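Local coordinates for protein 2-dehydropantoate 2-reductase (Enterococcus faecium, PDB 3WFI) that acts as an NAD-dependent D-mandelate dehydrogenase of the ketopantoate reductase family, built around a Rossmann-type dinucleotide-binding domain, at residues G145-Q150 / L172-S177; I122-T127 / N179-I184; M81-M86 / D111-F116; L17-S22 / D165-S170. One frame throughout, in Å; residues are numbered along the deposited sequence.

In the fold
From the N terminus, 17-22 on helix 10-21 comes first and is paired later with 165-170, so interaction 4 spans much of the Rossmann domain. Within that span interaction 3 opens at 81-86 and closes at 111-116, joining helices 80-90 and 109-113. Strand 122-127 then opens interaction 2 and strand 147-151 interaction 1. At 165-170 interaction 4 closes, crossing both; 172-177 closes interaction 1, and 179-184 closes interaction 2 around it. Interactions 1 and 2 share the sheet, strands 122-127 and 147-151 being neighbours. Interaction 4 touches interaction 1 through L167 and S168, while I122 of interaction 2 packs on I113 of interaction 3. Helix 180-191 of interaction 2 leads into the helical C-terminal part.

Interaction 1: G145-Q150 / L172-S177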
loop_
_atom_site.group_PDB
_atom_site.type_symbol
_atom_site.label_atom_id
_atom_site.label_comp_id
_atom_site.label_asym_id
_atom_site.label_seq_id
_atom_site.Cartn_x
_atom_site.Cartn_y
_atom_site.Cartn_z
ATOM N N GLY B 145 18.160 -13.573 -34.869
ATOM C CA GLY B 145 17.030 -13.365 -33.983
ATOM C C GLY B 145 15.860 -14.262 -34.336
ATOM O O GLY B 145 15.988 -15.175 -35.148
ATOM N N SER B 146 14.725 -13.996 -33.708
ATOM C CA SER B 146 13.497 -14.753 -33.958
ATOM C C SER B 146 12.273 -14.016 -33.418
ATOM O O SER B 146 12.388 -13.026 -32.697
ATOM C CB SER B 146 13.575 -16.122 -33.284
ATOM O OG SER B 146 13.521 -15.981 -31.874
ATOM N N VAL B 147 11.102 -14.522 -33.791
ATOM C CA VAL B 147 9.835 -14.007 -33.307
ATOM C C VAL B 147 8.952 -15.182 -32.925
ATOM O O VAL B 147 8.896 -16.190 -33.638
ATOM C CB VAL B 147 9.112 -13.152 -34.384
ATOM C CG1 VAL B 147 7.766 -12.661 -33.873
ATOM C CG2 VAL B 147 9.989 -11.981 -34.822
ATOM N N GLU B 148 8.260 -15.046 -31.802
ATOM C CA GLU B 148 7.259 -16.009 -31.375
ATOM C C GLU B 148 5.968 -15.246 -31.152
ATOM O O GLU B 148 5.990 -14.156 -30.575
ATOM C CB GLU B 148 7.665 -16.730 -30.086
ATOM C CG GLU B 148 8.951 -17.542 -30.228
ATOM C CD GLU B 148 9.239 -18.411 -29.018
ATOM O OE1 GLU B 148 8.640 -18.175 -27.949
ATOM O OE2 GLU B 148 10.075 -19.331 -29.144
ATOM N N LEU B 149 4.853 -15.806 -31.620
ATOM C CA LEU B 149 3.572 -15.092 -31.563
ATOM C C LEU B 149 2.389 -16.019 -31.378
ATOM O O LEU B 149 2.460 -17.211 -31.692
ATOM C CB LEU B 149 3.385 -14.206 -32.812
ATOM C CG LEU B 149 3.234 -14.874 -34.190
ATOM C CD1 LEU B 149 1.801 -15.340 -34.434
ATOM C CD2 LEU B 149 3.652 -13.923 -35.301
ATOM N N GLN B 150 1.305 -15.451 -30.855
ATOM C CA GLN B 150 0.112 -16.200 -30.516
ATOM C C GLN B 150 -1.156 -15.406 -30.809
ATOM O O GLN B 150 -1.195 -14.196 -30.619
ATOM C CB GLN B 150 0.134 -16.554 -29.030
ATOM C CG GLN B 150 -0.976 -17.512 -28.622
ATOM C CD GLN B 150 -0.832 -18.027 -27.208
ATOM O OE1 GLN B 150 0.013 -17.557 -26.440
ATOM N NE2 GLN B 150 -1.642 -19.032 -26.865
ATOM N N LEU B 172 12.391 -13.072 -40.834
ATOM C CA LEU B 172 12.201 -12.723 -39.435
ATOM C C LEU B 172 12.151 -13.931 -38.509
ATOM O O LEU B 172 12.124 -13.770 -37.288
ATOM C CB LEU B 172 10.935 -11.875 -39.257
ATOM C CG LEU B 172 11.026 -10.466 -39.836
ATOM C CD1 LEU B 172 9.635 -9.875 -40.057
ATOM C CD2 LEU B 172 11.881 -9.567 -38.943
ATOM N N ASN B 173 12.152 -15.138 -39.075
ATOM C CA ASN B 173 12.250 -16.356 -38.278
ATOM C C ASN B 173 11.156 -16.422 -37.209
ATOM O O ASN B 173 11.427 -16.582 -36.013
ATOM C CB ASN B 173 13.651 -16.453 -37.656
ATOM C CG ASN B 173 13.915 -17.791 -36.991
ATOM O OD1 ASN B 173 13.276 -18.790 -37.301
ATOM N ND2 ASN B 173 14.886 -17.815 -36.081
ATOM N N ALA B 174 9.911 -16.293 -37.667
ATOM C CA ALA B 174 8.754 -16.218 -36.787
ATOM C C ALA B 174 8.128 -17.587 -36.598
ATOM O O ALA B 174 8.128 -18.405 -37.518
ATOM C CB ALA B 174 7.722 -15.240 -37.353
ATOM N N HIS B 175 7.573 -17.828 -35.411
ATOM C CA HIS B 175 6.910 -19.094 -35.104
ATOM C C HIS B 175 5.707 -18.900 -34.210
ATOM O O HIS B 175 5.692 -18.019 -33.347
ATOM C CB HIS B 175 7.871 -20.053 -34.396
ATOM C CG HIS B 175 9.149 -20.269 -35.137
ATOM N ND1 HIS B 175 10.330 -19.686 -34.748
ATOM C CD2 HIS B 175 9.429 -20.989 -36.244
ATOM C CE1 HIS B 175 11.291 -20.050 -35.576
ATOM N NE2 HIS B 175 10.767 -20.829 -36.503
ATOM N N PHE B 176 4.701 -19.740 -34.426
ATOM C CA PHE B 176 3.598 -19.865 -33.490
ATOM C C PHE B 176 4.072 -20.487 -32.183
ATOM O O PHE B 176 4.838 -21.447 -32.185
ATOM C CB PHE B 176 2.492 -20.745 -34.081
ATOM C CG PHE B 176 1.347 -20.981 -33.145
ATOM C CD1 PHE B 176 0.381 -20.005 -32.949
ATOM C CD2 PHE B 176 1.239 -22.176 -32.447
ATOM C CE1 PHE B 176 -0.680 -20.220 -32.086
ATOM C CE2 PHE B 176 0.185 -22.396 -31.579
ATOM C CZ PHE B 176 -0.780 -21.417 -31.402
ATOM N N SER B 177 3.586 -19.946 -31.068
ATOM C CA SER B 177 3.750 -20.565 -29.763
ATOM C C SER B 177 2.457 -20.404 -28.988
ATOM O O SER B 177 1.896 -19.325 -28.969
ATOM C CB SER B 177 4.901 -19.911 -29.000
ATOM O OG SER B 177 4.854 -20.280 -27.634
#
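V147 and L149 pair with 173-177 through four backbone hydrogen bonds in parallel register. V147 N donates to N173 O (3.0 Å) and V147 O accepts from H175 N (2.8 Å); two residues on, L149 N binds H175 O (2.9 Å) and L149 O receives S177 N (3.0 Å). Weaker CA-H...O contacts fill in between, such as A174 CA to V147 O at 3.2 Å. One side chain prolongs the ladder: N173, with CG anti to its backbone N (chi1 -171°), sends ND2 to G145 O over 3.0 Å. That bond is nearly straight (166°), lies in the carbonyl plane on a lone pair, and keeps the acceptor close to the amide plane. Apolar contact is modest, V147 CB meeting A174 CB at 3.9 Å on the face where L149 and A174 rest on L167 of helix 157-168. E148 and H175 occupy the other face. Towards the C-terminal end the extended Q150 chain runs past S177, its CB 3.3 Å from S177 O, and its OE1 accepts from H181 N; the F176 ring makes a cation-pi contact with K161. Strand 147-151, helix 157-168 and strand 174-176 form a beta-alpha-beta unit that adds strand 174-176, at one edge of the large sheet within this chain. The pairing thus rests mainly on the backbone, with N173 ND2 adding a side-chain bond to G145 O.

Interaction 2: I122-T127 / N179-I184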
loop_
_atom_site.group_PDB
_atom_site.type_symbol
_atom_site.label_atom_id
_atom_site.label_comp_id
_atom_site.label_asym_id
_atom_site.label_seq_id
_atom_site.Cartn_x
_atom_site.Cartn_y
_atom_site.Cartn_z
ATOM N N ILE B 122 -6.420 -9.888 -33.016
ATOM C CA ILE B 122 -5.264 -9.437 -32.220
ATOM C C ILE B 122 -4.317 -10.602 -31.953
ATOM O O ILE B 122 -4.748 -11.714 -31.590
ATOM C CB ILE B 122 -5.676 -8.779 -30.887
ATOM C CG1 ILE B 122 -6.622 -7.609 -31.143
ATOM C CG2 ILE B 122 -4.445 -8.265 -30.141
ATOM C CD1 ILE B 122 -7.189 -6.971 -29.890
ATOM N N TYR B 123 -3.024 -10.330 -32.134
ATOM C CA TYR B 123 -1.981 -11.316 -31.927
ATOM C C TYR B 123 -0.912 -10.699 -31.024
ATOM O O TYR B 123 -0.661 -9.497 -31.075
ATOM C CB TYR B 123 -1.382 -11.779 -33.262
ATOM C CG TYR B 123 -2.407 -12.367 -34.212
ATOM C CD1 TYR B 123 -2.619 -13.738 -34.274
ATOM C CD2 TYR B 123 -3.191 -11.540 -35.016
ATOM C CE1 TYR B 123 -3.569 -14.275 -35.116
ATOM C CE2 TYR B 123 -4.150 -12.060 -35.865
ATOM C CZ TYR B 123 -4.326 -13.431 -35.917
ATOM O OH TYR B 123 -5.275 -13.959 -36.737
ATOM N N ILE B 124 -0.323 -11.526 -30.172
ATOM C CA ILE B 124 0.689 -11.067 -29.221
ATOM C C ILE B 124 1.968 -11.831 -29.482
ATOM O O ILE B 124 1.923 -13.021 -29.803
ATOM C CB ILE B 124 0.242 -11.284 -27.768
ATOM C CG1 ILE B 124 -0.300 -12.705 -27.553
ATOM C CG2 ILE B 124 -0.821 -10.269 -27.402
ATOM C CD1 ILE B 124 -0.410 -13.095 -26.096
ATOM N N GLY B 125 3.106 -11.156 -29.355
ATOM C CA GLY B 125 4.375 -11.814 -29.594
ATOM C C GLY B 125 5.585 -11.224 -28.889
ATOM O O GLY B 125 5.519 -10.173 -28.256
ATOM N N ASN B 126 6.686 -11.953 -28.993
ATOM C CA ASN B 126 7.981 -11.526 -28.478
ATOM C C ASN B 126 8.939 -11.530 -29.631
ATOM O O ASN B 126 8.857 -12.404 -30.489
ATOM C CB ASN B 126 8.496 -12.498 -27.399
ATOM C CG ASN B 126 7.642 -12.494 -26.146
ATOM O OD1 ASN B 126 7.547 -13.495 -25.440
ATOM N ND2 ASN B 126 7.015 -11.363 -25.860
ATOM N N THR B 127 9.851 -10.565 -29.660
ATOM C CA THR B 127 10.912 -10.563 -30.659
ATOM C C THR B 127 12.272 -10.670 -29.963
ATOM O O THR B 127 12.502 -10.019 -28.948
ATOM C CB THR B 127 10.872 -9.324 -31.581
ATOM O OG1 THR B 127 12.053 -9.312 -32.401
ATOM C CG2 THR B 127 10.803 -8.024 -30.780
ATOM N N ASN B 179 2.307 -20.583 -25.826
ATOM C CA ASN B 179 2.676 -20.299 -24.442
ATOM C C ASN B 179 2.988 -18.833 -24.209
ATOM O O ASN B 179 3.362 -18.467 -23.094
ATOM C CB ASN B 179 3.866 -21.166 -24.051
ATOM C CG ASN B 179 4.135 -21.171 -22.557
ATOM O OD1 ASN B 179 5.213 -20.770 -22.120
ATOM N ND2 ASN B 179 3.149 -21.602 -21.763
ATOM N N ILE B 180 2.762 -17.994 -25.230
ATOM C CA ILE B 180 3.109 -16.561 -25.182
ATOM C C ILE B 180 2.257 -15.845 -24.132
ATOM O O ILE B 180 2.760 -15.033 -23.364
ATOM C CB ILE B 180 2.857 -15.840 -26.533
ATOM C CG1 ILE B 180 3.695 -16.439 -27.651
ATOM C CG2 ILE B 180 3.153 -14.349 -26.425
ATOM C CD1 ILE B 180 5.181 -16.472 -27.371
ATOM N N HIS B 181 0.964 -16.135 -24.125
ATOM C CA HIS B 181 0.014 -15.406 -23.288
ATOM C C HIS B 181 0.342 -15.703 -21.819
ATOM O O HIS B 181 0.407 -14.804 -20.976
ATOM C CB HIS B 181 -1.406 -15.851 -23.621
ATOM C CG HIS B 181 -2.471 -14.892 -23.197
ATOM N ND1 HIS B 181 -2.225 -13.768 -22.435
ATOM C CD2 HIS B 181 -3.805 -14.910 -23.424
ATOM C CE1 HIS B 181 -3.363 -13.131 -22.223
ATOM N NE2 HIS B 181 -4.338 -13.809 -22.804
ATOM N N TYR B 182 0.569 -16.984 -21.534
ATOM C CA TYR B 182 0.956 -17.435 -20.209
ATOM C C TYR B 182 2.236 -16.762 -19.771
ATOM O O TYR B 182 2.301 -16.251 -18.657
ATOM C CB TYR B 182 1.162 -18.946 -20.194
ATOM C CG TYR B 182 1.475 -19.532 -18.820
ATOM C CD1 TYR B 182 0.502 -20.186 -18.083
ATOM C CD2 TYR B 182 2.758 -19.442 -18.276
ATOM C CE1 TYR B 182 0.792 -20.745 -16.852
ATOM C CE2 TYR B 182 3.065 -19.984 -17.034
ATOM C CZ TYR B 182 2.073 -20.638 -16.324
ATOM O OH TYR B 182 2.360 -21.163 -15.086
ATOM N N SER B 183 3.247 -16.745 -20.645
ATOM C CA SER B 183 4.560 -16.244 -20.261
ATOM C C SER B 183 4.527 -14.732 -20.054
ATOM O O SER B 183 5.252 -14.200 -19.207
ATOM C CB SER B 183 5.659 -16.661 -21.261
ATOM O OG SER B 183 6.005 -15.586 -22.100
ATOM N N ILE B 184 3.650 -14.046 -20.790
ATOM C CA ILE B 184 3.441 -12.612 -20.620
ATOM C C ILE B 184 2.782 -12.330 -19.239
ATOM O O ILE B 184 3.136 -11.363 -18.553
ATOM C CB ILE B 184 2.553 -12.002 -21.756
ATOM C CG1 ILE B 184 3.169 -12.067 -23.161
ATOM C CG2 ILE B 184 2.143 -10.560 -21.440
ATOM C CD1 ILE B 184 4.561 -12.616 -23.332
#
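I124 and I180 form the tight part of this contact, sliding past each other in opposite directions. CG1 of I124 sits in the crowded position between backbone N and carbonyl carbon (chi1 48°), and CD1 continues outward to the first turn of helix 180-191. There it lies 3.8 Å from I180 CG2 and 3.7 Å from H181 CA, touching both residues, with H181 CB close beside H181 CA and also against CD1. The same I180 CG2 comes within 4.2 Å of G125 CA, where the strand carries no side chain. Strand 122-127 is the last of the parallel strands in the Rossmann-type sheet before the antiparallel strand 147-151, and the helix starts the C-terminal part of the chain; the two segments make 67° with axes 8.8 Å apart. I180 also rests on E148 and Q150, so it spans both strands. Around N126 the contacts are fewer and mix polar with apolar atoms, and less surface is buried (50 Å² of N126 against 74 Å² of I124). N126 and I184 meet tip to tip, N126 ND2 at 3.7 Å from I184 CD1. N126 ND2 instead makes two weak hydrogen bonds, to G125 O (3.1 Å) and to the side chain of N105, an NAD(+)-binding residue. S183 OG, 4.2 Å from N126 OD1, contributes little.

Interaction 3: M81-M86 / D111-F116; sequences MQLEKM and DIIEKF
E84 carries CG anti to its backbone N (chi1 -180°), while K115 has CG anti to its carbonyl carbon (chi1 -68°); both chains then run extended, and their charged ends meet. K115 NZ binds E84 OE1 at 3.3 Å in a rather long salt bridge, approaching on the syn side of the carboxylate and 26° out of its plane. The two chains pass at a slant, and K115 CD lies 3.6 Å from the same oxygen, so the lysine methylenes also accompany the carboxylate. Beneath the ion pair the contact turns apolar. I112 pushes CG2 against the start of the glutamate chain, 3.7 Å from E84 CB. Deeper still, L83 and I113 cross at about a right angle, with L83 CD2 at 4.2 Å from I113 CG1; both side chains reach L76 of strand 71-76. L87, one turn further along helix 80-90, touches I112, I113 and F116, and F116 CZ comes to 4.2 Å from E84 O. The F116 ring has I112 O and I113 O in plane at its edge. The charged pair thus lies on the more exposed side, with L83, I112 and I113 buried. Such packing of neighbouring helices, here 80-90 and 109-113, beside consecutive parallel strands is characteristic of a Rossmann fold, and Q82 in the first of them binds NAD(+).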
loop_
_atom_site.group_PDB
_atom_site.type_symbol
_atom_site.label_atom_id
_atom_site.label_comp_id
_atom_site.label_asym_id
_atom_site.label_seq_id
_atom_site.Cartn_x
_atom_site.Cartn_y
_atom_site.Cartn_z
ATOM N N MET B 81 2.601 3.551 -22.504
ATOM C CA MET B 81 2.087 4.893 -22.204
ATOM C C MET B 81 1.749 5.705 -23.464
ATOM O O MET B 81 1.027 6.701 -23.385
ATOM C CB MET B 81 3.062 5.667 -21.288
ATOM C CG MET B 81 3.128 5.127 -19.854
ATOM S SD MET B 81 4.282 5.909 -18.695
ATOM C CE MET B 81 3.521 7.513 -18.485
ATOM N N GLN B 82 2.239 5.261 -24.622
ATOM C CA GLN B 82 1.952 5.933 -25.888
ATOM C C GLN B 82 1.006 5.135 -26.813
ATOM O O GLN B 82 0.623 5.631 -27.862
ATOM C CB GLN B 82 3.270 6.227 -26.595
ATOM C CG GLN B 82 4.199 7.158 -25.822
ATOM C CD GLN B 82 5.620 7.152 -26.356
ATOM O OE1 GLN B 82 6.166 6.097 -26.702
ATOM N NE2 GLN B 82 6.231 8.335 -26.430
ATOM N N LEU B 83 0.597 3.934 -26.402
ATOM C CA LEU B 83 -0.136 3.004 -27.279
ATOM C C LEU B 83 -1.529 3.491 -27.666
ATOM O O LEU B 83 -1.915 3.414 -28.828
ATOM C CB LEU B 83 -0.263 1.612 -26.629
ATOM C CG LEU B 83 -1.104 0.575 -27.404
ATOM C CD1 LEU B 83 -0.497 0.268 -28.768
ATOM C CD2 LEU B 83 -1.276 -0.706 -26.597
ATOM N N GLU B 84 -2.304 3.962 -26.692
ATOM C CA GLU B 84 -3.676 4.347 -26.984
ATOM C C GLU B 84 -3.699 5.556 -27.904
ATOM O O GLU B 84 -4.498 5.613 -28.832
ATOM C CB GLU B 84 -4.475 4.599 -25.704
ATOM C CG GLU B 84 -5.914 5.004 -25.985
ATOM C CD GLU B 84 -6.847 4.631 -24.863
ATOM O OE1 GLU B 84 -8.003 4.251 -25.149
ATOM O OE2 GLU B 84 -6.410 4.701 -23.696
ATOM N N LYS B 85 -2.803 6.504 -27.663
ATOM C CA LYS B 85 -2.655 7.665 -28.532
ATOM C C LYS B 85 -2.237 7.286 -29.972
ATOM O O LYS B 85 -2.797 7.812 -30.936
ATOM C CB LYS B 85 -1.649 8.639 -27.905
ATOM C CG LYS B 85 -1.358 9.876 -28.728
ATOM C CD LYS B 85 -2.642 10.573 -29.088
ATOM C CE LYS B 85 -2.399 11.928 -29.711
ATOM N NZ LYS B 85 -3.671 12.698 -29.726
ATOM N N MET B 86 -1.259 6.388 -30.109
ATOM C CA MET B 86 -0.849 5.879 -31.420
ATOM C C MET B 86 -2.062 5.294 -32.156
ATOM O O MET B 86 -2.349 5.661 -33.299
ATOM C CB MET B 86 0.257 4.826 -31.276
ATOM C CG MET B 86 0.636 4.091 -32.563
ATOM S SD MET B 86 1.317 5.167 -33.848
ATOM C CE MET B 86 3.022 5.273 -33.304
ATOM N N ASP B 111 -6.598 -4.868 -24.166
ATOM C CA ASP B 111 -7.830 -4.142 -23.820
ATOM C C ASP B 111 -7.879 -2.761 -24.491
ATOM O O ASP B 111 -8.934 -2.307 -24.888
ATOM C CB ASP B 111 -7.986 -4.032 -22.303
ATOM C CG ASP B 111 -8.005 -5.404 -21.627
ATOM O OD1 ASP B 111 -8.356 -6.409 -22.295
ATOM O OD2 ASP B 111 -7.630 -5.491 -20.448
ATOM N N ILE B 112 -6.738 -2.099 -24.612
ATOM C CA ILE B 112 -6.649 -0.857 -25.399
ATOM C C ILE B 112 -6.865 -1.176 -26.883
ATOM O O ILE B 112 -7.713 -0.574 -27.536
ATOM C CB ILE B 112 -5.284 -0.172 -25.193
ATOM C CG1 ILE B 112 -5.129 0.286 -23.736
ATOM C CG2 ILE B 112 -5.134 1.018 -26.116
ATOM C CD1 ILE B 112 -3.695 0.525 -23.300
ATOM N N ILE B 113 -6.132 -2.164 -27.395
ATOM C CA ILE B 113 -6.206 -2.533 -28.815
ATOM C C ILE B 113 -7.637 -2.948 -29.212
ATOM O O ILE B 113 -8.132 -2.569 -30.287
ATOM C CB ILE B 113 -5.200 -3.657 -29.157
ATOM C CG1 ILE B 113 -3.758 -3.192 -28.878
ATOM C CG2 ILE B 113 -5.331 -4.066 -30.620
ATOM C CD1 ILE B 113 -2.745 -4.301 -28.802
ATOM N N GLU B 114 -8.311 -3.685 -28.328
ATOM C CA GLU B 114 -9.702 -4.122 -28.561
ATOM C C GLU B 114 -10.687 -2.992 -28.867
ATOM O O GLU B 114 -11.721 -3.214 -29.504
ATOM C CB GLU B 114 -10.227 -4.926 -27.364
ATOM C CG GLU B 114 -11.545 -5.635 -27.642
ATOM C CD GLU B 114 -12.046 -6.431 -26.455
ATOM O OE1 GLU B 114 -11.899 -5.949 -25.315
ATOM O OE2 GLU B 114 -12.587 -7.537 -26.673
ATOM N N LYS B 115 -10.385 -1.784 -28.413
ATOM C CA LYS B 115 -11.225 -0.624 -28.728
ATOM C C LYS B 115 -11.234 -0.321 -30.226
ATOM O O LYS B 115 -12.151 0.354 -30.715
ATOM C CB LYS B 115 -10.765 0.608 -27.934
ATOM C CG LYS B 115 -11.018 0.483 -26.436
ATOM C CD LYS B 115 -10.234 1.472 -25.574
ATOM C CE LYS B 115 -10.412 1.201 -24.079
ATOM N NZ LYS B 115 -9.542 2.076 -23.236
ATOM N N PHE B 116 -10.231 -0.836 -30.947
ATOM C CA PHE B 116 -9.994 -0.494 -32.363
ATOM C C PHE B 116 -10.142 -1.661 -33.325
ATOM O O PHE B 116 -10.488 -1.457 -34.483
ATOM C CB PHE B 116 -8.588 0.109 -32.511
ATOM C CG PHE B 116 -8.383 1.345 -31.686
ATOM C CD1 PHE B 116 -8.614 2.597 -32.222
ATOM C CD2 PHE B 116 -7.979 1.251 -30.364
ATOM C CE1 PHE B 116 -8.425 3.746 -31.456
ATOM C CE2 PHE B 116 -7.788 2.391 -29.592
ATOM C CZ PHE B 116 -8.020 3.641 -30.140
#

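Interaction 4: L17-S22 / D165-S170; sequences LMLHQS and DKLSES
M18, L19 and S22 meet L167 and S170 without any aromatic ring between them; the flat groups involved are backbone carbonyls. M18 CB and M18 CE both approach the S170 oxygen from one side, each 3.6 Å away; a bend at chi3 (76°) brings that CE methyl back to it. A water connects the carbonyls of M18 and S170. It donates to M18 O at 2.7 Å and to S170 O at 2.9 Å. From S22 OG, 2.6 Å away, the same water accepts a hydrogen bond. S22 has OG anti to its carbonyl carbon (chi1 -59°), beside the backbone N, which turns the hydroxyl to the water and lays it against S170 CA. The two serines are close, with S22 CB 3.2 Å from S170 OG. L19 supplies the apolar border, its CD2 branch lying 3.5 Å from S170 OG and 4.1 Å from L167 CD1. The contact thus joins the C-terminal end of helix 10-21, the helix that follows the glycine-rich turn and carries NAD(+)-binding A10 and M11, to 165-170, in the C-terminal part of helix 157-168. With S170 buried and no ion pair across the two segments, the water matters: it gives each of the two carbonyls a hydrogen bond and links both to the S22 hydroxyl through three hydrogen bonds in all.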
loop_
_atom_site.group_PDB
_atom_site.type_symbol
_atom_site.label_atom_id
_atom_site.label_comp_id
_atom_site.label_asym_id
_atom_site.label_seq_id
_atom_site.Cartn_x
_atom_site.Cartn_y
_atom_site.Cartn_z
ATOM N N LEU B 17 12.161 -2.690 -42.822
ATOM C CA LEU B 17 13.143 -2.957 -43.863
ATOM C C LEU B 17 13.071 -4.393 -44.378
ATOM O O LEU B 17 13.019 -4.630 -45.598
ATOM C CB LEU B 17 14.546 -2.682 -43.343
ATOM C CG LEU B 17 15.626 -2.803 -44.413
ATOM C CD1 LEU B 17 15.420 -1.769 -45.514
ATOM C CD2 LEU B 17 16.999 -2.650 -43.771
ATOM N N MET B 18 13.064 -5.351 -43.457
ATOM C CA MET B 18 13.072 -6.751 -43.843
ATOM C C MET B 18 11.781 -7.110 -44.597
ATOM O O MET B 18 11.830 -7.767 -45.638
ATOM C CB MET B 18 13.293 -7.646 -42.638
ATOM C CG MET B 18 14.698 -7.508 -42.080
ATOM S SD MET B 18 14.962 -8.402 -40.555
ATOM C CE MET B 18 15.108 -10.086 -41.137
ATOM N N LEU B 19 10.648 -6.629 -44.107
ATOM C CA LEU B 19 9.360 -6.853 -44.771
ATOM C C LEU B 19 9.288 -6.229 -46.163
ATOM O O LEU B 19 8.713 -6.807 -47.086
ATOM C CB LEU B 19 8.215 -6.315 -43.907
ATOM C CG LEU B 19 7.910 -7.187 -42.691
ATOM C CD1 LEU B 19 7.097 -6.413 -41.662
ATOM C CD2 LEU B 19 7.188 -8.464 -43.109
ATOM N N HIS B 20 9.840 -5.033 -46.293
ATOM C CA HIS B 20 9.910 -4.331 -47.563
ATOM C C HIS B 20 10.743 -5.104 -48.579
ATOM O O HIS B 20 10.295 -5.326 -49.711
ATOM C CB HIS B 20 10.515 -2.950 -47.354
ATOM C CG HIS B 20 10.889 -2.269 -48.627
ATOM N ND1 HIS B 20 12.188 -2.220 -49.084
ATOM C CD2 HIS B 20 10.138 -1.635 -49.553
ATOM C CE1 HIS B 20 12.223 -1.568 -50.231
ATOM N NE2 HIS B 20 10.993 -1.202 -50.537
ATOM N N GLN B 21 11.933 -5.520 -48.164
ATOM C CA GLN B 21 12.856 -6.247 -49.044
ATOM C C GLN B 21 12.217 -7.462 -49.716
ATOM O O GLN B 21 12.577 -7.798 -50.845
ATOM C CB GLN B 21 14.103 -6.729 -48.292
ATOM C CG GLN B 21 15.138 -5.698 -47.885
ATOM C CD GLN B 21 16.304 -6.357 -47.177
ATOM O OE1 GLN B 21 16.319 -6.458 -45.956
ATOM N NE2 GLN B 21 17.265 -6.853 -47.944
ATOM N N SER B 22 11.296 -8.125 -49.020
ATOM C CA SER B 22 10.660 -9.346 -49.523
ATOM C C SER B 22 9.392 -9.091 -50.348
ATOM O O SER B 22 8.702 -10.039 -50.739
ATOM C CB SER B 22 10.332 -10.276 -48.357
ATOM O OG SER B 22 11.520 -10.601 -47.638
ATOM N N ASP B 165 4.289 -17.528 -40.789
ATOM C CA ASP B 165 4.875 -17.915 -42.082
ATOM C C ASP B 165 5.194 -16.694 -42.926
ATOM O O ASP B 165 6.289 -16.592 -43.478
ATOM C CB ASP B 165 3.950 -18.854 -42.861
ATOM C CG ASP B 165 3.863 -20.243 -42.245
ATOM O OD1 ASP B 165 4.758 -20.615 -41.462
ATOM O OD2 ASP B 165 2.887 -20.970 -42.543
ATOM N N LYS B 166 4.256 -15.751 -42.977
ATOM C CA LYS B 166 4.427 -14.531 -43.756
ATOM C C LYS B 166 5.610 -13.715 -43.258
ATOM O O LYS B 166 6.396 -13.236 -44.063
ATOM C CB LYS B 166 3.127 -13.701 -43.797
ATOM C CG LYS B 166 2.098 -14.308 -44.748
ATOM C CD LYS B 166 0.811 -13.495 -44.869
ATOM C CE LYS B 166 -0.265 -13.966 -43.902
ATOM N NZ LYS B 166 -1.619 -13.456 -44.259
ATOM N N LEU B 167 5.753 -13.576 -41.944
ATOM C CA LEU B 167 6.900 -12.860 -41.390
ATOM C C LEU B 167 8.189 -13.624 -41.678
ATOM O O LEU B 167 9.214 -13.015 -41.964
ATOM C CB LEU B 167 6.765 -12.633 -39.883
ATOM C CG LEU B 167 5.952 -11.492 -39.249
ATOM C CD1 LEU B 167 5.188 -10.650 -40.252
ATOM C CD2 LEU B 167 5.049 -11.974 -38.122
ATOM N N SER B 168 8.132 -14.950 -41.602
ATOM C CA SER B 168 9.302 -15.791 -41.904
ATOM C C SER B 168 9.765 -15.690 -43.363
ATOM O O SER B 168 10.951 -15.857 -43.647
ATOM C CB SER B 168 9.039 -17.248 -41.541
ATOM O OG SER B 168 9.024 -17.418 -40.134
ATOM N N GLU B 169 8.843 -15.392 -44.274
ATOM C CA GLU B 169 9.199 -15.164 -45.664
ATOM C C GLU B 169 10.104 -13.954 -45.825
ATOM O O GLU B 169 10.807 -13.847 -46.825
ATOM C CB GLU B 169 7.953 -14.992 -46.526
ATOM C CG GLU B 169 7.212 -16.291 -46.763
ATOM C CD GLU B 169 5.856 -16.085 -47.394
ATOM O OE1 GLU B 169 5.623 -15.006 -47.988
ATOM O OE2 GLU B 169 5.025 -17.007 -47.295
ATOM N N SER B 170 10.066 -13.040 -44.850
ATOM C CA SER B 170 10.903 -11.857 -44.869
ATOM C C SER B 170 12.158 -12.007 -44.004
ATOM O O SER B 170 12.866 -11.030 -43.761
ATOM C CB SER B 170 10.086 -10.629 -44.460
ATOM O OG SER B 170 9.028 -10.406 -45.385
HETATM O O HOH W 1 13.543 -9.734 -46.277
#